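Local atomic coordinates of vacuolar aminopeptidase 1 (Saccharomyces cerevisiae S288c, PDB entry 4R8F), a protein that removes amino acids, preferably neutral or hydrophobic ones, from the N-terminus of peptides in the yeast vacuole and is the major cargo of the cytoplasm-to-vacuole targeting pathway. Residues Lys95-Ser100 with Ala112-Gly117. Sequence-based numbering, arbitrary orientation.
Sequences KLKPVS and AVAPYG
Lys97 reaches across the neighbouring strand and grips it twice, once through its backbone and once through its ammonium group. The backbone bond, Lys97 N to Ala112 O, measures 2.9 Å. From there the side chain can be followed over 112-114: CB and CG rest against the same Ala112 carbonyl, CG at 3.5 Å from Ala112 O; CD comes near the methyl of Ala112; CE lies 4.0 Å from Ala114 CB and close to the Val113 carbonyl. Lys97 NZ, turned by a bend at chi4 (96°), donates to Val113 O at 3.1 Å, standing above the carbonyl plane instead of on a lone pair. The chain thus meets the carbonyls of Ala112 and Val113 in turn.

Beside it, Lys95 and Ala114 form an antiparallel hydrogen-bonded pair: Lys95 N to Ala114 O is 2.7 Å and nearly straight (173°), and Ala114 N returns a bond of 2.8 Å to Lys95 O. Leu96 and Val113 make the adjacent non-hydrogen-bonded pair, with CD1 of Leu96 4.3 Å from CG1 of Val113. The chain then turns a corner at Pro98 and Val99, after which Ala112 N still finds Ser100 O.

Lys95 lies alongside Tyr116, its CE 3.9 Å from Tyr116 CD1, while its NZ is salt-bridged to Asp236 and Asp234. Tyr116 OH bonds Asp90 and Asn294, and its side chain approaches the zinc ligand Glu296. Val99 O accepts a hydrogen bond from NE2 of His358 of a second subunit. This is a beta hairpin, 93-105 with 108-116, within an antiparallel sheet of the M18 aminopeptidase, one end nearing the dizinc site.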
loop_
_atom_site.group_PDB
_atom_site.type_symbol
_atom_site.label_atom_id
_atom_site.label_comp_id
_atom_site.label_asym_id
_atom_site.label_seq_id
_atom_site.Cartn_x
_atom_site.Cartn_y
_atom_site.Cartn_z
ATOM N N LYS A 95 7.641 36.072 14.417
ATOM C CA LYS A 95 8.717 36.986 14.738
ATOM C C LYS A 95 9.550 37.293 13.522
ATOM O O LYS A 95 9.811 36.425 12.692
ATOM C CB LYS A 95 9.610 36.406 15.827
ATOM C CG LYS A 95 9.022 36.569 17.210
ATOM C CD LYS A 95 10.035 36.231 18.282
ATOM C CE LYS A 95 9.416 36.325 19.665
ATOM N NZ LYS A 95 9.237 37.735 20.122
ATOM N N LEU A 96 9.964 38.550 13.441
ATOM C CA LEU A 96 10.890 39.000 12.428
ATOM C C LEU A 96 12.208 38.292 12.692
ATOM O O LEU A 96 12.694 38.292 13.824
ATOM C CB LEU A 96 11.072 40.510 12.543
ATOM C CG LEU A 96 11.237 41.278 11.242
ATOM C CD1 LEU A 96 9.893 41.446 10.558
ATOM C CD2 LEU A 96 11.871 42.628 11.523
ATOM N N LYS A 97 12.779 37.667 11.668
ATOM C CA LYS A 97 14.069 37.002 11.828
ATOM C C LYS A 97 15.185 38.040 12.011
ATOM O O LYS A 97 15.044 39.179 11.562
ATOM C CB LYS A 97 14.373 36.095 10.636
ATOM C CG LYS A 97 13.524 34.834 10.587
ATOM C CD LYS A 97 14.241 33.730 9.834
ATOM C CE LYS A 97 13.308 32.582 9.486
ATOM N NZ LYS A 97 12.768 32.722 8.101
ATOM N N PRO A 98 16.288 37.653 12.683
ATOM C CA PRO A 98 17.456 38.520 12.933
ATOM C C PRO A 98 17.969 39.259 11.689
ATOM O O PRO A 98 18.380 40.418 11.780
ATOM C CB PRO A 98 18.510 37.540 13.445
ATOM C CG PRO A 98 17.725 36.451 14.096
ATOM C CD PRO A 98 16.405 36.360 13.386
ATOM N N VAL A 99 17.975 38.565 10.557
ATOM C CA VAL A 99 18.098 39.177 9.241
ATOM C C VAL A 99 16.789 38.862 8.533
ATOM O O VAL A 99 16.570 37.738 8.083
ATOM C CB VAL A 99 19.289 38.618 8.431
ATOM C CG1 VAL A 99 19.352 39.258 7.047
ATOM C CG2 VAL A 99 20.598 38.841 9.173
ATOM N N SER A 100 15.912 39.856 8.457
ATOM C CA SER A 100 14.584 39.670 7.882
ATOM C C SER A 100 14.564 39.993 6.391
ATOM O O SER A 100 13.498 40.047 5.785
ATOM C CB SER A 100 13.576 40.561 8.606
ATOM O OG SER A 100 13.771 41.930 8.285
ATOM N N ALA A 112 11.709 37.908 6.075
ATOM C CA ALA A 112 11.902 36.587 6.655
ATOM C C ALA A 112 11.409 36.599 8.095
ATOM O O ALA A 112 11.820 37.442 8.900
ATOM C CB ALA A 112 13.365 36.180 6.593
ATOM N N VAL A 113 10.519 35.665 8.406
ATOM C CA VAL A 113 9.920 35.571 9.726
ATOM C C VAL A 113 9.868 34.122 10.176
ATOM O O VAL A 113 9.928 33.206 9.363
ATOM C CB VAL A 113 8.485 36.131 9.748
ATOM C CG1 VAL A 113 8.457 37.583 9.286
ATOM C CG2 VAL A 113 7.557 35.265 8.910
ATOM N N ALA A 114 9.724 33.929 11.479
ATOM C CA ALA A 114 9.666 32.601 12.049
ATOM C C ALA A 114 8.499 32.510 13.018
ATOM O O ALA A 114 8.183 33.487 13.696
ATOM C CB ALA A 114 10.965 32.291 12.766
ATOM N N PRO A 115 7.858 31.333 13.095
ATOM C CA PRO A 115 6.808 31.172 14.091
ATOM C C PRO A 115 7.401 31.043 15.488
ATOM O O PRO A 115 8.456 30.430 15.659
ATOM C CB PRO A 115 6.109 29.866 13.682
ATOM C CG PRO A 115 6.936 29.253 12.603
ATOM C CD PRO A 115 8.182 30.061 12.431
ATOM N N TYR A 116 6.729 31.626 16.469
ATOM C CA TYR A 116 7.119 31.482 17.860
ATOM C C TYR A 116 6.072 30.647 18.594
ATOM O O TYR A 116 4.894 31.005 18.620
ATOM C CB TYR A 116 7.263 32.851 18.526
ATOM C CG TYR A 116 7.457 32.753 20.016
ATOM C CD1 TYR A 116 8.720 32.553 20.560
ATOM C CD2 TYR A 116 6.372 32.828 20.885
ATOM C CE1 TYR A 116 8.901 32.447 21.927
ATOM C CE2 TYR A 116 6.542 32.721 22.252
ATOM C CZ TYR A 116 7.809 32.533 22.768
ATOM O OH TYR A 116 7.987 32.425 24.126
ATOM N N GLY A 117 6.507 29.533 19.175
ATOM C CA GLY A 117 5.651 28.718 20.040
ATOM C C GLY A 117 4.832 27.645 19.348
ATOM O O GLY A 117 4.003 26.991 19.983
#